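Local coordinates for pyridoxal kinase (PDB 4S1H), which probably phosphorylates pyridoxal at the expense of ATP, yielding pyridoxal 5'-phosphate, and binds ADP together with magnesium ions, at residues 29-34 / 227-232; 34-39 / 62-67. All coordinates share one frame; numbering follows the deposited sequence.

How the contacts relate
From the N terminus, the chain runs through strand 5-9 and helix 18-28, then enters 29-34, the connection that leads into strand 33-41. Contact 2 closes the shorter loop: strand 33-41 is followed by strand 52-54 and helix 57-69, whose segment 62-67 packs back on 34-39. Contact 1 closes a far longer loop, to the end of helix 216-229 at 227-232, and contact 2 is nested inside it. The two meet in sequence at I34, although their centres lie about 20 Å apart. Contact 1 ties the connection between helix 18-28 and strand 33-41 to the C-terminal end of helix 216-229, contact 2 the first half of that strand to helix 57-69; both adjoin the second subunit.

Contact 1: 29-34 / 227-232; sequences FQIQSI and WIIKGI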
loop_
_atom_site.group_PDB
_atom_site.type_symbol
_atom_site.label_atom_id
_atom_site.label_comp_id
_atom_site.label_asym_id
_atom_site.label_seq_id
_atom_site.Cartn_x
_atom_site.Cartn_y
_atom_site.Cartn_z
ATOM N N PHE A 29 -1.990 10.501 -6.610
ATOM C CA PHE A 29 -2.285 11.936 -6.448
ATOM C C PHE A 29 -1.188 12.657 -5.660
ATOM O O PHE A 29 -1.289 13.847 -5.459
ATOM C CB PHE A 29 -3.651 12.159 -5.732
ATOM C CG PHE A 29 -4.868 12.148 -6.638
ATOM C CD1 PHE A 29 -5.475 10.968 -7.008
ATOM C CD2 PHE A 29 -5.454 13.355 -7.076
ATOM C CE1 PHE A 29 -6.587 10.960 -7.825
ATOM C CE2 PHE A 29 -6.580 13.356 -7.894
ATOM C CZ PHE A 29 -7.151 12.151 -8.274
ATOM N N GLN A 30 -0.177 11.915 -5.189
ATOM C CA GLN A 30 0.928 12.437 -4.412
ATOM C C GLN A 30 0.458 13.162 -3.143
ATOM O O GLN A 30 0.995 14.201 -2.761
ATOM C CB GLN A 30 1.835 13.298 -5.277
ATOM C CG GLN A 30 2.449 12.499 -6.431
ATOM C CD GLN A 30 3.044 13.406 -7.443
ATOM O OE1 GLN A 30 2.333 13.920 -8.289
ATOM N NE2 GLN A 30 4.351 13.634 -7.355
ATOM N N ILE A 31 -0.470 12.522 -2.467
ATOM C CA ILE A 31 -1.020 12.986 -1.183
ATOM C C ILE A 31 -0.377 12.092 -0.103
ATOM O O ILE A 31 -0.626 10.883 -0.039
ATOM C CB ILE A 31 -2.556 12.933 -1.174
ATOM C CG1 ILE A 31 -3.165 13.881 -2.251
ATOM C CG2 ILE A 31 -3.049 13.283 0.222
ATOM C CD1 ILE A 31 -4.646 13.686 -2.515
ATOM N N GLN A 32 0.522 12.680 0.683
ATOM C CA GLN A 32 1.244 11.908 1.685
ATOM C C GLN A 32 0.263 11.460 2.769
ATOM O O GLN A 32 -0.440 12.290 3.365
ATOM C CB GLN A 32 2.370 12.714 2.289
ATOM C CG GLN A 32 3.195 11.860 3.230
ATOM C CD GLN A 32 4.481 12.508 3.676
ATOM O OE1 GLN A 32 5.214 13.069 2.864
ATOM N NE2 GLN A 32 4.777 12.420 4.970
ATOM N N SER A 33 0.210 10.147 3.005
ATOM C CA SER A 33 -0.819 9.539 3.863
ATOM C C SER A 33 -0.255 8.445 4.766
ATOM O O SER A 33 0.757 7.821 4.429
ATOM C CB SER A 33 -1.912 8.952 2.988
ATOM O OG SER A 33 -2.415 9.949 2.109
ATOM N N ILE A 34 -0.906 8.263 5.902
ATOM C CA ILE A 34 -0.669 7.173 6.812
ATOM C C ILE A 34 -1.743 6.115 6.548
ATOM O O ILE A 34 -2.934 6.432 6.547
ATOM C CB ILE A 34 -0.759 7.645 8.277
ATOM C CG1 ILE A 34 0.229 8.782 8.568
ATOM C CG2 ILE A 34 -0.566 6.471 9.221
ATOM C CD1 ILE A 34 -0.019 9.464 9.908
ATOM N N TRP A 227 -9.839 14.486 -4.755
ATOM C CA TRP A 227 -10.275 15.734 -5.379
ATOM C C TRP A 227 -10.752 16.776 -4.348
ATOM O O TRP A 227 -10.459 17.941 -4.496
ATOM C CB TRP A 227 -11.367 15.491 -6.413
ATOM C CG TRP A 227 -10.883 14.889 -7.676
ATOM C CD1 TRP A 227 -11.360 13.777 -8.263
ATOM C CD2 TRP A 227 -9.822 15.378 -8.528
ATOM N NE1 TRP A 227 -10.675 13.529 -9.430
ATOM C CE2 TRP A 227 -9.716 14.492 -9.604
ATOM C CE3 TRP A 227 -8.956 16.490 -8.483
ATOM C CZ2 TRP A 227 -8.764 14.643 -10.624
ATOM C CZ3 TRP A 227 -7.990 16.634 -9.488
ATOM C CH2 TRP A 227 -7.908 15.721 -10.550
ATOM N N ILE A 228 -11.392 16.325 -3.282
ATOM C CA ILE A 228 -11.690 17.224 -2.166
ATOM C C ILE A 228 -10.416 17.844 -1.592
ATOM O O ILE A 228 -10.346 19.056 -1.363
ATOM C CB ILE A 228 -12.470 16.510 -1.068
ATOM C CG1 ILE A 228 -13.891 16.158 -1.545
ATOM C CG2 ILE A 228 -12.555 17.375 0.177
ATOM C CD1 ILE A 228 -14.607 15.176 -0.669
ATOM N N ILE A 229 -9.429 16.999 -1.369
ATOM C CA ILE A 229 -8.136 17.475 -0.903
ATOM C C ILE A 229 -7.527 18.516 -1.836
ATOM O O ILE A 229 -6.947 19.526 -1.372
ATOM C CB ILE A 229 -7.153 16.294 -0.612
ATOM C CG1 ILE A 229 -7.640 15.529 0.615
ATOM C CG2 ILE A 229 -5.724 16.794 -0.409
ATOM C CD1 ILE A 229 -6.959 14.198 0.872
ATOM N N LYS A 230 -7.605 18.271 -3.141
ATOM C CA LYS A 230 -7.083 19.209 -4.147
ATOM C C LYS A 230 -7.911 20.512 -4.280
ATOM O O LYS A 230 -7.537 21.393 -5.063
ATOM C CB LYS A 230 -6.938 18.513 -5.509
ATOM C CG LYS A 230 -5.951 17.334 -5.557
ATOM C CD LYS A 230 -4.520 17.752 -5.358
ATOM C CE LYS A 230 -3.627 16.524 -5.262
ATOM N NZ LYS A 230 -2.218 16.928 -5.010
ATOM N N GLY A 231 -9.006 20.639 -3.533
ATOM C CA GLY A 231 -9.789 21.856 -3.478
ATOM C C GLY A 231 -10.961 21.908 -4.438
ATOM O O GLY A 231 -11.520 22.974 -4.663
ATOM N N ILE A 232 -11.320 20.771 -5.021
ATOM C CA ILE A 232 -12.452 20.705 -5.990
ATOM C C ILE A 232 -13.772 20.696 -5.208
ATOM O O ILE A 232 -13.898 19.934 -4.265
ATOM C CB ILE A 232 -12.335 19.440 -6.880
ATOM C CG1 ILE A 232 -10.978 19.407 -7.593
ATOM C CG2 ILE A 232 -13.452 19.326 -7.905
ATOM C CD1 ILE A 232 -10.645 20.649 -8.372
#
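W227, in the last turn of helix 216-229, presents one face of its indole to the edge of F29 in a T-shaped pair. The ring planes stand at 88° with centroids 4.9 Å apart, and F29 CE2 sits over the centre of the six-membered ring. CB of W227 points away from 29-34, but the indole swings back to meet F29; it also makes a cation-pi contact with R240 of helix 234-250. Two residues on, I229 reaches tip to tip toward I31, its CG2 lying 3.9 Å from I31 CD1. V5 of strand 5-9 touches both isoleucines, joining this pair to the central sheet. K230 follows, its CB directed at 29-34 and its chain bent at chi2 (-67°), which sets CD, and extended beyond. Its CE passes I31 CG1 at 4.0 Å and approaches the rim of the F29 ring at CD2, while NZ gives a weak hydrogen bond to F29 O at 3.2 Å. The aliphatic part of this exposed lysine thus borders the apolar cluster. At G231 phi becomes positive, and the amides of G231 and I232 bond back to I228 O and W227 O. This is a Schellman motif, and Q30 ends helix 18-28 in the same way, so the contact packs together two Schellman-terminated helix ends in a ribokinase-like alpha/beta fold.

Contact 2: 34-39 / 62-67; sequences IFVLTT and SIMDSL
V36 lays its CG2 methyl against three side chains of helix 57-69: L67 CD1 at 3.9 Å, M64 SD at 4.1 Å and I63 CG2, also at 4.1 Å. With CG1 anti to the backbone N (chi1 177°), both methyls of V36 reach I63 CG2, while CG2 alone also meets L67 and M64. V36 and I63 slide past each other in opposite directions, as do V36 and L67, whereas M64 crosses V36 at a slant. CB of M64 does not point at the strand; the bend at chi2 (-62°) brings SD toward V36.

Strand 34-37 and helix 62-67 run nearly antiparallel, at 159°, with their axes 10.3 Å apart at closest approach. This is helix-on-sheet packing in the alpha/beta fold of the ribokinase superfamily: the helix covers one face of strand 33-41, and F35, pointing to the other face, packs against N19, M23 and L26 of helix 18-28. The alternation of side chains along the strand therefore gives I34 and V36 to helix 57-69.

I34 lies one strand repeat before V36, and its CG2 meets the same L67 methyl, CD1, at 3.9 Å. L67 CD1 is thus shared by both strand residues, and V36 and I34 also rest on L6 of strand 5-9. No hydrogen bond crosses this buried, wholly apolar interface. Some polar groups of these segments bond to the second subunit: S62 OG to G52 N of that chain, and F35 O to its Y11 OH; D65 instead forms a salt bridge with R96 of its own chain.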
loop_
_atom_site.group_PDB
_atom_site.type_symbol
_atom_site.label_atom_id
_atom_site.label_comp_id
_atom_site.label_asym_id
_atom_site.label_seq_id
_atom_site.Cartn_x
_atom_site.Cartn_y
_atom_site.Cartn_z
ATOM N N ILE A 34 -0.906 8.263 5.902
ATOM C CA ILE A 34 -0.669 7.173 6.812
ATOM C C ILE A 34 -1.743 6.115 6.548
ATOM O O ILE A 34 -2.934 6.432 6.547
ATOM C CB ILE A 34 -0.759 7.645 8.277
ATOM C CG1 ILE A 34 0.229 8.782 8.568
ATOM C CG2 ILE A 34 -0.566 6.471 9.221
ATOM C CD1 ILE A 34 -0.019 9.464 9.908
ATOM N N PHE A 35 -1.320 4.868 6.359
ATOM C CA PHE A 35 -2.223 3.751 6.089
ATOM C C PHE A 35 -2.153 2.727 7.220
ATOM O O PHE A 35 -1.247 1.860 7.253
ATOM C CB PHE A 35 -1.933 3.093 4.740
ATOM C CG PHE A 35 -1.982 4.032 3.577
ATOM C CD1 PHE A 35 -0.852 4.768 3.189
ATOM C CD2 PHE A 35 -3.166 4.212 2.860
ATOM C CE1 PHE A 35 -0.911 5.642 2.103
ATOM C CE2 PHE A 35 -3.191 5.063 1.760
ATOM C CZ PHE A 35 -2.091 5.804 1.408
ATOM N N VAL A 36 -3.038 2.858 8.190
ATOM C CA VAL A 36 -3.131 1.935 9.281
ATOM C C VAL A 36 -4.067 0.809 8.854
ATOM O O VAL A 36 -5.194 1.029 8.449
ATOM C CB VAL A 36 -3.621 2.593 10.583
ATOM C CG1 VAL A 36 -3.760 1.550 11.678
ATOM C CG2 VAL A 36 -2.677 3.710 10.988
ATOM N N LEU A 37 -3.614 -0.410 8.934
ATOM C CA LEU A 37 -4.396 -1.585 8.489
ATOM C C LEU A 37 -5.295 -2.160 9.583
ATOM O O LEU A 37 -4.962 -2.186 10.759
ATOM C CB LEU A 37 -3.450 -2.683 7.971
ATOM C CG LEU A 37 -2.351 -2.191 7.016
ATOM C CD1 LEU A 37 -1.561 -3.409 6.542
ATOM C CD2 LEU A 37 -2.875 -1.355 5.858
ATOM N N THR A 38 -6.477 -2.619 9.188
ATOM C CA THR A 38 -7.368 -3.314 10.112
ATOM C C THR A 38 -7.431 -4.839 9.865
ATOM O O THR A 38 -8.023 -5.571 10.672
ATOM C CB THR A 38 -8.818 -2.809 10.012
ATOM O OG1 THR A 38 -9.291 -3.037 8.689
ATOM C CG2 THR A 38 -8.889 -1.335 10.297
ATOM N N THR A 39 -6.850 -5.283 8.744
ATOM C CA THR A 39 -6.676 -6.709 8.400
ATOM C C THR A 39 -5.364 -6.899 7.667
ATOM O O THR A 39 -4.814 -5.943 7.131
ATOM C CB THR A 39 -7.769 -7.250 7.461
ATOM O OG1 THR A 39 -7.640 -6.700 6.140
ATOM C CG2 THR A 39 -9.172 -6.913 7.991
ATOM N N SER A 62 -1.022 0.071 19.845
ATOM C CA SER A 62 0.418 0.254 19.802
ATOM C C SER A 62 0.832 1.119 18.617
ATOM O O SER A 62 1.662 2.038 18.741
ATOM C CB SER A 62 1.096 -1.103 19.671
ATOM O OG SER A 62 2.482 -0.963 19.693
ATOM N N ILE A 63 0.280 0.806 17.457
ATOM C CA ILE A 63 0.495 1.624 16.253
ATOM C C ILE A 63 0.035 3.082 16.422
ATOM O O ILE A 63 0.806 4.007 16.149
ATOM C CB ILE A 63 -0.195 0.998 15.032
ATOM C CG1 ILE A 63 0.564 -0.270 14.639
ATOM C CG2 ILE A 63 -0.299 1.977 13.862
ATOM C CD1 ILE A 63 -0.229 -1.216 13.776
ATOM N N MET A 64 -1.182 3.290 16.915
ATOM C CA MET A 64 -1.686 4.657 17.022
ATOM C C MET A 64 -0.882 5.473 18.045
ATOM O O MET A 64 -0.542 6.642 17.802
ATOM C CB MET A 64 -3.177 4.667 17.343
ATOM C CG MET A 64 -4.029 4.036 16.253
ATOM S SD MET A 64 -3.958 4.872 14.666
ATOM C CE MET A 64 -4.870 6.364 15.029
ATOM N N ASP A 65 -0.509 4.837 19.151
ATOM C CA ASP A 65 0.353 5.476 20.160
ATOM C C ASP A 65 1.715 5.846 19.582
ATOM O O ASP A 65 2.225 6.911 19.843
ATOM C CB ASP A 65 0.582 4.561 21.356
ATOM C CG ASP A 65 -0.668 4.390 22.222
ATOM O OD1 ASP A 65 -1.685 5.119 22.047
ATOM O OD2 ASP A 65 -0.599 3.532 23.116
ATOM N N SER A 66 2.285 4.957 18.782
ATOM C CA SER A 66 3.610 5.214 18.165
ATOM C C SER A 66 3.563 6.394 17.180
ATOM O O SER A 66 4.464 7.235 17.154
ATOM C CB SER A 66 4.051 3.949 17.447
ATOM O OG SER A 66 5.382 4.057 16.971
ATOM N N LEU A 67 2.494 6.470 16.385
ATOM C CA LEU A 67 2.294 7.622 15.483
ATOM C C LEU A 67 2.222 8.916 16.267
ATOM O O LEU A 67 2.791 9.906 15.852
ATOM C CB LEU A 67 1.044 7.464 14.632
ATOM C CG LEU A 67 1.079 6.288 13.652
ATOM C CD1 LEU A 67 -0.308 6.043 13.079
ATOM C CD2 LEU A 67 2.057 6.460 12.515
#